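Local coordinates for protein proline dehydrogenase (Bradyrhizobium japonicum USDA 110, PDB 3HAZ) that probably oxidises proline to glutamate in two steps, an FAD-dependent proline dehydrogenase reaction followed by an NAD-dependent aldehyde dehydrogenase reaction, at residues R341-G345 and T372-Y376; W348-I352 and Y363-T367. Numbering follows the deposited sequence.

Overall arrangement
Both contacts lie in the proline dehydrogenase barrel of this bifunctional flavoenzyme and share one FAD. From the N terminus, strand 338-343 runs into the turn at Lys344 and Gly345, helix 348-357 follows, then an irregular loop, then helix 369-384. Contact 1 closes the larger loop by setting helix 369-384 against the C-terminal end of the strand. Contact 2 is nested inside it and ties the first turn of helix 348-357 to the loop 363-367. Their centres are about 13 Å apart, and they touch where Asn375 CB packs 3.5 Å from Phe366 CE2. Contact 1 reaches FAD from isoalloxazine to adenine, whereas contact 2 holds the adenine.

Contact 1 of 2, residues R341-G345 and T372-Y376; sequences RLVKG and TDLNY. With FAD (flavin-adenine dinucleotide), chain C.
The ammonium group of Lys344 is the hub of this contact: NZ forms a salt bridge with Asp373 OD1 at 2.6 Å and hydrogen-bonds FAD O2A at 2.9 Å and, weakly, FAD O1P at 2.7 Å, thus linking both phosphates of the cofactor to helix 369-384. The setting is the C-terminal end of strand 338-343 of the proline dehydrogenase TIM barrel, against which packs helix 369-384, the second helix after the strand. Residues 341-343 are extended; Lys344 (phi/psi -79/-63) and Gly345 (152/137) turn the chain off the strand. Residues 372-376 are helical, and the closest CA pair is Lys344 with Tyr376 at 6.5 Å. Tyr376, chi1 t, inserts its ring between two side chains: Leu342 CD2 makes a CH-pi contact 3.7 Å from the centroid of the Tyr376 ring, and the aliphatic part of Lys344 (chi1 m, then all t) covers the opposite face, with Lys344 CG 3.4 Å from Tyr376 CD1. The phenol donates from Tyr376 OH to Leu342 O at 3.1 Å. Lys344 CB packs on Thr372 CG2 at 3.7 Å. Asp373 is also salt-bridged to Lys369. The backbone of Gly345 serves the cofactor directly, Gly345 N donating to FAD O4' at 2.9 Å and Gly345 O accepting from FAD O2B at 2.6 Å and FAD O3B at 3.0 Å. On the flavin side, Arg341 NH1 lies 3.1 Å from FAD N5, its guanidinium held by Asp280, and Val343 CG2 is 3.5 Å from FAD N1. At the adenine, Thr372 OG1 donates to FAD N3A at 2.7 Å.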
ATOM      1  N   ARG A 341      41.830  32.988   5.872  1.00 21.27           N
ATOM      2  CA  ARG A 341      40.410  32.987   6.192  1.00 19.97           C
ATOM      3  C   ARG A 341      39.771  31.631   5.945  1.00 25.60           C
ATOM      4  O   ARG A 341      39.823  31.101   4.835  1.00 26.50           O
ATOM      5  CB  ARG A 341      39.665  34.037   5.366  1.00 12.91           C
ATOM      6  CG  ARG A 341      38.184  34.116   5.722  1.00 19.41           C
ATOM      7  CD  ARG A 341      37.378  34.770   4.615  1.00 14.80           C
ATOM      8  NE  ARG A 341      37.785  36.150   4.390  1.00 16.75           N
ATOM      9  CZ  ARG A 341      37.795  36.723   3.195  1.00 19.56           C
ATOM     10  NH1 ARG A 341      37.428  36.030   2.122  1.00 19.29           N
ATOM     11  NH2 ARG A 341      38.179  37.978   3.071  1.00 20.29           N
ATOM     12  N   LEU A 342      39.161  31.074   6.984  1.00 21.75           N
ATOM     13  CA  LEU A 342      38.423  29.827   6.844  1.00 18.76           C
ATOM     14  C   LEU A 342      36.934  30.131   6.750  1.00 20.29           C
ATOM     15  O   LEU A 342      36.372  30.802   7.615  1.00 21.65           O
ATOM     16  CB  LEU A 342      38.696  28.893   8.023  1.00 14.47           C
ATOM     17  CG  LEU A 342      38.133  27.480   7.891  1.00 17.32           C
ATOM     18  CD1 LEU A 342      38.882  26.696   6.797  1.00 15.23           C
ATOM     19  CD2 LEU A 342      38.188  26.751   9.235  1.00 18.30           C
ATOM     20  N   VAL A 343      36.304  29.642   5.687  1.00 17.06           N
ATOM     21  CA  VAL A 343      34.878  29.828   5.478  1.00 18.48           C
ATOM     22  C   VAL A 343      34.286  28.461   5.177  1.00 20.01           C
ATOM     23  O   VAL A 343      35.015  27.506   4.896  1.00 17.43           O
ATOM     24  CB  VAL A 343      34.598  30.720   4.252  1.00 18.22           C
ATOM     25  CG1 VAL A 343      35.377  32.034   4.337  1.00 15.26           C
ATOM     26  CG2 VAL A 343      34.948  29.961   2.965  1.00 14.04           C
ATOM     27  N   LYS A 344      32.967  28.360   5.217  1.00 11.94           N
ATOM     28  CA  LYS A 344      32.329  27.131   4.782  1.00 15.91           C
ATOM     29  C   LYS A 344      32.269  27.087   3.251  1.00 19.98           C
ATOM     30  O   LYS A 344      32.914  26.236   2.635  1.00 24.15           O
ATOM     31  CB  LYS A 344      30.974  26.953   5.470  1.00 16.95           C
ATOM     32  CG  LYS A 344      31.160  26.664   6.967  1.00 19.24           C
ATOM     33  CD  LYS A 344      29.868  26.658   7.784  1.00 13.52           C
ATOM     34  CE  LYS A 344      30.215  26.545   9.274  1.00 17.40           C
ATOM     35  NZ  LYS A 344      29.022  26.527  10.159  1.00 20.30           N
ATOM     36  N   GLY A 345      31.558  28.026   2.631  1.00 13.93           N
ATOM     37  CA  GLY A 345      31.552  28.092   1.175  1.00 17.53           C
ATOM     38  C   GLY A 345      30.289  28.671   0.568  1.00 19.68           C
ATOM     39  O   GLY A 345      29.183  28.335   0.985  1.00 20.91           O
ATOM     40  N   THR A 372      29.820  19.599   6.435  1.00 15.69           N
ATOM     41  CA  THR A 372      30.537  20.855   6.256  1.00 19.04           C
ATOM     42  C   THR A 372      30.893  21.431   7.619  1.00 27.24           C
ATOM     43  O   THR A 372      32.008  21.913   7.833  1.00 23.07           O
ATOM     44  CB  THR A 372      29.721  21.880   5.446  1.00 16.06           C
ATOM     45  OG1 THR A 372      29.720  21.493   4.066  1.00 19.35           O
ATOM     46  CG2 THR A 372      30.328  23.278   5.574  1.00 16.44           C
ATOM     47  N   ASP A 373      29.938  21.370   8.540  1.00 22.51           N
ATOM     48  CA  ASP A 373      30.143  21.881   9.890  1.00 23.40           C
ATOM     49  C   ASP A 373      31.246  21.110  10.610  1.00 19.76           C
ATOM     50  O   ASP A 373      32.077  21.707  11.288  1.00 20.45           O
ATOM     51  CB  ASP A 373      28.839  21.843  10.695  1.00 22.73           C
ATOM     52  CG  ASP A 373      27.927  23.015  10.384  1.00 25.24           C
ATOM     53  OD1 ASP A 373      28.392  23.992   9.749  1.00 26.13           O
ATOM     54  OD2 ASP A 373      26.743  22.964  10.776  1.00 25.59           O
ATOM     55  N   LEU A 374      31.252  19.787  10.455  1.00 11.94           N
ATOM     56  CA  LEU A 374      32.315  18.953  11.000  1.00 25.05           C
ATOM     57  C   LEU A 374      33.674  19.300  10.408  1.00 26.22           C
ATOM     58  O   LEU A 374      34.660  19.432  11.129  1.00 21.43           O
ATOM     59  CB  LEU A 374      32.040  17.471  10.724  1.00 28.92           C
ATOM     60  CG  LEU A 374      31.184  16.677  11.709  1.00 34.95           C
ATOM     61  CD1 LEU A 374      31.169  15.226  11.286  1.00 40.89           C
ATOM     62  CD2 LEU A 374      31.720  16.816  13.126  1.00 31.12           C
ATOM     63  N   ASN A 375      33.735  19.409   9.086  1.00 20.38           N
ATOM     64  CA  ASN A 375      35.007  19.692   8.438  1.00 22.92           C
ATOM     65  C   ASN A 375      35.524  21.086   8.790  1.00 21.49           C
ATOM     66  O   ASN A 375      36.738  21.306   8.879  1.00 21.92           O
ATOM     67  CB  ASN A 375      34.919  19.515   6.918  1.00 18.50           C
ATOM     68  CG  ASN A 375      36.276  19.233   6.291  1.00 28.70           C
ATOM     69  OD1 ASN A 375      36.997  18.351   6.742  1.00 29.77           O
ATOM     70  ND2 ASN A 375      36.629  19.986   5.255  1.00 22.20           N
ATOM     71  N   TYR A 376      34.607  22.026   9.003  1.00 15.70           N
ATOM     72  CA  TYR A 376      35.007  23.383   9.375  1.00 17.85           C
ATOM     73  C   TYR A 376      35.719  23.388  10.729  1.00 23.02           C
ATOM     74  O   TYR A 376      36.782  23.994  10.883  1.00 24.49           O
ATOM     75  CB  TYR A 376      33.805  24.329   9.400  1.00 21.74           C
ATOM     76  CG  TYR A 376      34.172  25.785   9.621  1.00 20.49           C
ATOM     77  CD1 TYR A 376      34.204  26.687   8.555  1.00 17.46           C
ATOM     78  CD2 TYR A 376      34.490  26.258  10.897  1.00 20.79           C
ATOM     79  CE1 TYR A 376      34.541  28.029   8.756  1.00 19.69           C
ATOM     80  CE2 TYR A 376      34.832  27.585  11.106  1.00 16.06           C
ATOM     81  CZ  TYR A 376      34.850  28.469  10.039  1.00 22.98           C
ATOM     82  OH  TYR A 376      35.187  29.790  10.259  1.00 17.68           O
TER
HETATM   83  PA  FAD C2001      25.870  28.214   8.384  1.00 18.91           P
HETATM   84  O1A FAD C2001      24.247  28.399   8.352  1.00 21.34           O
HETATM   85  O2A FAD C2001      26.337  27.549   9.600  1.00 25.24           O
HETATM   86  O5B FAD C2001      26.314  27.308   7.109  1.00 22.31           O
HETATM   87  C5B FAD C2001      25.865  27.695   5.842  1.00 24.04           C
HETATM   88  C4B FAD C2001      26.623  26.910   4.763  1.00 20.13           C
HETATM   89  O4B FAD C2001      26.915  25.423   4.973  1.00 18.48           O
HETATM   90  C3B FAD C2001      26.758  27.236   3.402  1.00 19.76           C
HETATM   91  O3B FAD C2001      27.062  28.574   3.050  1.00 17.71           O
HETATM   92  C2B FAD C2001      27.529  26.077   2.823  1.00 19.79           C
HETATM   93  O2B FAD C2001      28.908  26.280   2.577  1.00 18.92           O
HETATM   94  C1B FAD C2001      27.196  24.913   3.687  1.00 19.68           C
HETATM   95  N9A FAD C2001      26.074  24.076   3.301  1.00 23.84           N
HETATM   96  C8A FAD C2001      24.728  24.418   3.223  1.00 22.43           C
HETATM   97  N7A FAD C2001      24.034  23.293   2.866  1.00 17.56           N
HETATM   98  C5A FAD C2001      24.969  22.241   2.728  1.00 18.78           C
HETATM   99  C6A FAD C2001      24.817  20.791   2.357  1.00 19.68           C
HETATM  100  N6A FAD C2001      23.504  20.236   2.054  1.00 21.45           N
HETATM  101  N1A FAD C2001      25.870  20.004   2.308  1.00 22.84           N
HETATM  102  C2A FAD C2001      27.150  20.511   2.608  1.00 18.24           C
HETATM  103  N3A FAD C2001      27.297  21.904   2.962  1.00 24.31           N
HETATM  104  C4A FAD C2001      26.197  22.722   3.013  1.00 20.28           C
HETATM  105  N1  FAD C2001      32.742  31.669   0.786  1.00 17.50           N
HETATM  106  C2  FAD C2001      33.462  31.304  -0.326  1.00 14.53           C
HETATM  107  O2  FAD C2001      33.077  30.200  -1.054  1.00 20.11           O
HETATM  108  N3  FAD C2001      34.579  32.102  -0.748  1.00 23.87           N
HETATM  109  C4  FAD C2001      34.931  33.220  -0.045  1.00 19.21           C
HETATM  110  O4  FAD C2001      36.061  33.960  -0.417  1.00 21.37           O
HETATM  111  C4X FAD C2001      34.183  33.601   1.122  1.00 17.76           C
HETATM  112  N5  FAD C2001      34.560  34.817   1.907  1.00 17.46           N
HETATM  113  C5X FAD C2001      33.807  35.179   3.050  1.00 22.61           C
HETATM  114  C6  FAD C2001      34.175  36.380   3.814  1.00 20.96           C
HETATM  115  C7  FAD C2001      33.424  36.736   4.958  1.00 21.13           C
HETATM  116  C7M FAD C2001      33.801  37.992   5.728  1.00 18.23           C
HETATM  117  C8  FAD C2001      32.277  35.904   5.390  1.00 25.68           C
HETATM  118  C8M FAD C2001      31.440  36.270   6.627  1.00 22.32           C
HETATM  119  C9  FAD C2001      31.928  34.757   4.656  1.00 21.59           C
HETATM  120  C9A FAD C2001      32.700  34.383   3.457  1.00 22.86           C
HETATM  121  N10 FAD C2001      32.342  33.190   2.687  1.00 20.92           N
HETATM  122  C10 FAD C2001      33.115  32.829   1.521  1.00 17.95           C
HETATM  123  C1' FAD C2001      31.304  32.218   3.160  1.00 19.82           C
HETATM  124  C2' FAD C2001      29.863  32.445   2.635  1.00 19.73           C
HETATM  125  O2' FAD C2001      29.742  33.753   2.087  1.00 17.38           O
HETATM  126  C3' FAD C2001      28.867  32.177   3.775  1.00 20.59           C
HETATM  127  O3' FAD C2001      28.838  33.286   4.667  1.00 21.57           O
HETATM  128  C4' FAD C2001      29.206  30.878   4.591  1.00 25.15           C
HETATM  129  O4' FAD C2001      29.497  29.732   3.868  1.00 20.49           O
HETATM  130  C5' FAD C2001      28.164  30.606   5.709  1.00 22.17           C
HETATM  131  O5' FAD C2001      28.688  29.826   6.773  1.00 29.89           O
HETATM  132  P   FAD C2001      28.063  30.079   8.289  1.00 19.02           P
HETATM  133  O1P FAD C2001      28.909  29.163   9.396  1.00 29.81           O
HETATM  134  O2P FAD C2001      28.106  31.511   8.607  1.00 17.83           O
HETATM  135  O3P FAD C2001      26.475  29.711   8.204  1.00 26.15           O

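Contact 2 of 2, residues W348-I352 and Y363-T367; sequences WDTEI and YPVFT. With FAD (flavin-adenine dinucleotide), chain C.
This is a buried helix-to-loop contact beside the FAD adenine, where the first turn of helix 348-357 meets the irregular segment leading into helix 369-384 of the proline dehydrogenase barrel. Residues 348-352 are helical, with Ile352 N hydrogen-bonded to Trp348 O at 3.1 Å; residues 363-367 are mostly extended, with psi falling near zero at Pro364 (-76/-12) and Thr367 (-114/-6). The two segments run past each other, with CA pairs Ile352-Tyr363 at 6.6 Å and Glu351-Val365 at 7.1 Å. Val365 points at the helix, and its CG2 lies 3.8 Å from Trp348 CD1, 3.9 Å from Glu351 CB and 3.9 Å from Ile352 CD1. Ile352 CD1 also meets Tyr363 CD2 at 3.7 Å and Thr367 CG2 at 3.8 Å. Glu351 OE1 accepts a hydrogen bond from Ala284 N, and Tyr363 OH hydrogen-bonds Pro503 O. Trp348, chi1 t and chi2 87°, brings its indole to the loop: NE1 donates to Phe366 O at 2.7 Å, while one ring face lies against the adenine. FAD N6A donates to Thr367 O at 3.0 Å, and Phe366 O lies 3.1 Å from FAD C2A. Consecutive loop carbonyls thus take different donors, consistent with adenine recognition by backbone geometry as well as indole surface.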
ATOM      1  N   TRP A 348      27.667  26.324  -3.010  1.00 14.29           N
ATOM      2  CA  TRP A 348      27.284  24.911  -2.881  1.00 16.31           C
ATOM      3  C   TRP A 348      26.345  24.440  -3.989  1.00 16.14           C
ATOM      4  O   TRP A 348      26.622  23.452  -4.667  1.00 18.79           O
ATOM      5  CB  TRP A 348      26.682  24.621  -1.502  1.00 11.96           C
ATOM      6  CG  TRP A 348      26.402  23.156  -1.252  1.00 21.25           C
ATOM      7  CD1 TRP A 348      27.271  22.224  -0.762  1.00 20.42           C
ATOM      8  CD2 TRP A 348      25.160  22.471  -1.466  1.00 17.19           C
ATOM      9  NE1 TRP A 348      26.655  20.998  -0.673  1.00 19.19           N
ATOM     10  CE2 TRP A 348      25.357  21.123  -1.098  1.00 19.86           C
ATOM     11  CE3 TRP A 348      23.904  22.864  -1.946  1.00 20.92           C
ATOM     12  CZ2 TRP A 348      24.343  20.164  -1.187  1.00 15.01           C
ATOM     13  CZ3 TRP A 348      22.897  21.916  -2.029  1.00 22.05           C
ATOM     14  CH2 TRP A 348      23.122  20.579  -1.651  1.00 18.58           C
ATOM     15  N   ASP A 349      25.240  25.149  -4.179  1.00 21.49           N
ATOM     16  CA  ASP A 349      24.266  24.758  -5.195  1.00 22.44           C
ATOM     17  C   ASP A 349      24.900  24.707  -6.581  1.00 19.63           C
ATOM     18  O   ASP A 349      24.580  23.845  -7.394  1.00 16.87           O
ATOM     19  CB  ASP A 349      23.065  25.701  -5.178  1.00 26.22           C
ATOM     20  CG  ASP A 349      22.142  25.438  -3.997  1.00 36.25           C
ATOM     21  OD1 ASP A 349      21.390  24.444  -4.036  1.00 41.66           O
ATOM     22  OD2 ASP A 349      22.170  26.223  -3.033  1.00 37.08           O
ATOM     23  N   THR A 350      25.823  25.622  -6.837  1.00 18.27           N
ATOM     24  CA  THR A 350      26.519  25.646  -8.114  1.00 18.56           C
ATOM     25  C   THR A 350      27.381  24.404  -8.290  1.00 17.84           C
ATOM     26  O   THR A 350      27.396  23.802  -9.362  1.00 18.96           O
ATOM     27  CB  THR A 350      27.352  26.930  -8.268  1.00 19.31           C
ATOM     28  OG1 THR A 350      26.460  28.046  -8.340  1.00 20.18           O
ATOM     29  CG2 THR A 350      28.202  26.885  -9.529  1.00 22.19           C
ATOM     30  N   GLU A 351      28.089  24.004  -7.237  1.00 13.77           N
ATOM     31  CA  GLU A 351      28.944  22.827  -7.339  1.00 18.60           C
ATOM     32  C   GLU A 351      28.130  21.563  -7.608  1.00 14.61           C
ATOM     33  O   GLU A 351      28.556  20.698  -8.366  1.00 14.83           O
ATOM     34  CB  GLU A 351      29.796  22.652  -6.078  1.00 20.53           C
ATOM     35  CG  GLU A 351      30.673  23.853  -5.737  1.00 18.29           C
ATOM     36  CD  GLU A 351      31.665  24.213  -6.831  1.00 23.90           C
ATOM     37  OE1 GLU A 351      32.359  25.242  -6.679  1.00 21.35           O
ATOM     38  OE2 GLU A 351      31.754  23.476  -7.838  1.00 23.76           O
ATOM     39  N   ILE A 352      26.954  21.459  -6.992  1.00 15.47           N
ATOM     40  CA  ILE A 352      26.112  20.289  -7.203  1.00 16.16           C
ATOM     41  C   ILE A 352      25.667  20.248  -8.662  1.00 20.90           C
ATOM     42  O   ILE A 352      25.798  19.229  -9.332  1.00 19.78           O
ATOM     43  CB  ILE A 352      24.863  20.286  -6.279  1.00 21.15           C
ATOM     44  CG1 ILE A 352      25.279  20.309  -4.805  1.00 24.03           C
ATOM     45  CG2 ILE A 352      23.966  19.069  -6.570  1.00 19.20           C
ATOM     46  CD1 ILE A 352      26.293  19.252  -4.434  1.00 17.20           C
ATOM     47  N   TYR A 363      31.069  14.631  -6.099  1.00 17.44           N
ATOM     48  CA  TYR A 363      30.995  16.050  -5.746  1.00 16.78           C
ATOM     49  C   TYR A 363      32.232  16.506  -4.970  1.00 22.48           C
ATOM     50  O   TYR A 363      32.693  15.804  -4.071  1.00 21.76           O
ATOM     51  CB  TYR A 363      29.742  16.321  -4.907  1.00 11.30           C
ATOM     52  CG  TYR A 363      28.459  15.933  -5.604  1.00 21.41           C
ATOM     53  CD1 TYR A 363      27.778  14.762  -5.269  1.00 23.11           C
ATOM     54  CD2 TYR A 363      27.937  16.727  -6.618  1.00 23.96           C
ATOM     55  CE1 TYR A 363      26.596  14.402  -5.926  1.00 21.22           C
ATOM     56  CE2 TYR A 363      26.765  16.380  -7.273  1.00 21.08           C
ATOM     57  CZ  TYR A 363      26.100  15.224  -6.928  1.00 23.71           C
ATOM     58  OH  TYR A 363      24.936  14.910  -7.593  1.00 17.29           O
ATOM     59  N   PRO A 364      32.771  17.689  -5.314  1.00 26.26           N
ATOM     60  CA  PRO A 364      33.949  18.221  -4.614  1.00 20.07           C
ATOM     61  C   PRO A 364      33.586  18.789  -3.243  1.00 26.11           C
ATOM     62  O   PRO A 364      34.470  19.081  -2.430  1.00 18.91           O
ATOM     63  CB  PRO A 364      34.432  19.342  -5.541  1.00 20.66           C
ATOM     64  CG  PRO A 364      33.209  19.776  -6.292  1.00 20.56           C
ATOM     65  CD  PRO A 364      32.338  18.552  -6.431  1.00 23.67           C
ATOM     66  N   VAL A 365      32.290  18.953  -3.001  1.00 19.13           N
ATOM     67  CA  VAL A 365      31.805  19.472  -1.731  1.00 19.31           C
ATOM     68  C   VAL A 365      31.045  18.380  -1.006  1.00 21.33           C
ATOM     69  O   VAL A 365      30.553  17.444  -1.635  1.00 20.05           O
ATOM     70  CB  VAL A 365      30.840  20.658  -1.927  1.00 24.38           C
ATOM     71  CG1 VAL A 365      31.595  21.914  -2.364  1.00 20.57           C
ATOM     72  CG2 VAL A 365      29.745  20.293  -2.932  1.00 17.91           C
ATOM     73  N   PHE A 366      30.955  18.494   0.316  1.00 23.53           N
ATOM     74  CA  PHE A 366      30.079  17.613   1.077  1.00 25.01           C
ATOM     75  C   PHE A 366      28.633  17.899   0.675  1.00 18.88           C
ATOM     76  O   PHE A 366      28.324  18.987   0.181  1.00 21.76           O
ATOM     77  CB  PHE A 366      30.295  17.805   2.582  1.00 17.97           C
ATOM     78  CG  PHE A 366      31.720  17.550   3.024  1.00 18.55           C
ATOM     79  CD1 PHE A 366      32.234  16.258   3.052  1.00 17.36           C
ATOM     80  CD2 PHE A 366      32.542  18.597   3.398  1.00 15.15           C
ATOM     81  CE1 PHE A 366      33.543  16.021   3.452  1.00 22.28           C
ATOM     82  CE2 PHE A 366      33.851  18.369   3.789  1.00 23.94           C
ATOM     83  CZ  PHE A 366      34.354  17.079   3.817  1.00 22.03           C
ATOM     84  N   THR A 367      27.752  16.923   0.867  1.00 16.34           N
ATOM     85  CA  THR A 367      26.352  17.101   0.493  1.00 14.33           C
ATOM     86  C   THR A 367      25.418  17.114   1.693  1.00 19.14           C
ATOM     87  O   THR A 367      24.219  17.352   1.545  1.00 21.96           O
ATOM     88  CB  THR A 367      25.879  16.045  -0.523  1.00 24.42           C
ATOM     89  OG1 THR A 367      26.319  14.746  -0.112  1.00 25.63           O
ATOM     90  CG2 THR A 367      26.436  16.353  -1.910  1.00 19.22           C
TER
HETATM   91  PA  FAD C2001      25.870  28.214   8.384  1.00 18.91           P
HETATM   92  O1A FAD C2001      24.247  28.399   8.352  1.00 21.34           O
HETATM   93  O2A FAD C2001      26.337  27.549   9.600  1.00 25.24           O
HETATM   94  O5B FAD C2001      26.314  27.308   7.109  1.00 22.31           O
HETATM   95  C5B FAD C2001      25.865  27.695   5.842  1.00 24.04           C
HETATM   96  C4B FAD C2001      26.623  26.910   4.763  1.00 20.13           C
HETATM   97  O4B FAD C2001      26.915  25.423   4.973  1.00 18.48           O
HETATM   98  C3B FAD C2001      26.758  27.236   3.402  1.00 19.76           C
HETATM   99  O3B FAD C2001      27.062  28.574   3.050  1.00 17.71           O
HETATM  100  C2B FAD C2001      27.529  26.077   2.823  1.00 19.79           C
HETATM  101  O2B FAD C2001      28.908  26.280   2.577  1.00 18.92           O
HETATM  102  C1B FAD C2001      27.196  24.913   3.687  1.00 19.68           C
HETATM  103  N9A FAD C2001      26.074  24.076   3.301  1.00 23.84           N
HETATM  104  C8A FAD C2001      24.728  24.418   3.223  1.00 22.43           C
HETATM  105  N7A FAD C2001      24.034  23.293   2.866  1.00 17.56           N
HETATM  106  C5A FAD C2001      24.969  22.241   2.728  1.00 18.78           C
HETATM  107  C6A FAD C2001      24.817  20.791   2.357  1.00 19.68           C
HETATM  108  N6A FAD C2001      23.504  20.236   2.054  1.00 21.45           N
HETATM  109  N1A FAD C2001      25.870  20.004   2.308  1.00 22.84           N
HETATM  110  C2A FAD C2001      27.150  20.511   2.608  1.00 18.24           C
HETATM  111  N3A FAD C2001      27.297  21.904   2.962  1.00 24.31           N
HETATM  112  C4A FAD C2001      26.197  22.722   3.013  1.00 20.28           C
HETATM  113  N1  FAD C2001      32.742  31.669   0.786  1.00 17.50           N
HETATM  114  C2  FAD C2001      33.462  31.304  -0.326  1.00 14.53           C
HETATM  115  O2  FAD C2001      33.077  30.200  -1.054  1.00 20.11           O
HETATM  116  N3  FAD C2001      34.579  32.102  -0.748  1.00 23.87           N
HETATM  117  C4  FAD C2001      34.931  33.220  -0.045  1.00 19.21           C
HETATM  118  O4  FAD C2001      36.061  33.960  -0.417  1.00 21.37           O
HETATM  119  C4X FAD C2001      34.183  33.601   1.122  1.00 17.76           C
HETATM  120  N5  FAD C2001      34.560  34.817   1.907  1.00 17.46           N
HETATM  121  C5X FAD C2001      33.807  35.179   3.050  1.00 22.61           C
HETATM  122  C6  FAD C2001      34.175  36.380   3.814  1.00 20.96           C
HETATM  123  C7  FAD C2001      33.424  36.736   4.958  1.00 21.13           C
HETATM  124  C7M FAD C2001      33.801  37.992   5.728  1.00 18.23           C
HETATM  125  C8  FAD C2001      32.277  35.904   5.390  1.00 25.68           C
HETATM  126  C8M FAD C2001      31.440  36.270   6.627  1.00 22.32           C
HETATM  127  C9  FAD C2001      31.928  34.757   4.656  1.00 21.59           C
HETATM  128  C9A FAD C2001      32.700  34.383   3.457  1.00 22.86           C
HETATM  129  N10 FAD C2001      32.342  33.190   2.687  1.00 20.92           N
HETATM  130  C10 FAD C2001      33.115  32.829   1.521  1.00 17.95           C
HETATM  131  C1' FAD C2001      31.304  32.218   3.160  1.00 19.82           C
HETATM  132  C2' FAD C2001      29.863  32.445   2.635  1.00 19.73           C
HETATM  133  O2' FAD C2001      29.742  33.753   2.087  1.00 17.38           O
HETATM  134  C3' FAD C2001      28.867  32.177   3.775  1.00 20.59           C
HETATM  135  O3' FAD C2001      28.838  33.286   4.667  1.00 21.57           O
HETATM  136  C4' FAD C2001      29.206  30.878   4.591  1.00 25.15           C
HETATM  137  O4' FAD C2001      29.497  29.732   3.868  1.00 20.49           O
HETATM  138  C5' FAD C2001      28.164  30.606   5.709  1.00 22.17           C
HETATM  139  O5' FAD C2001      28.688  29.826   6.773  1.00 29.89           O
HETATM  140  P   FAD C2001      28.063  30.079   8.289  1.00 19.02           P
HETATM  141  O1P FAD C2001      28.909  29.163   9.396  1.00 29.81           O
HETATM  142  O2P FAD C2001      28.106  31.511   8.607  1.00 17.83           O
HETATM  143  O3P FAD C2001      26.475  29.711   8.204  1.00 26.15           O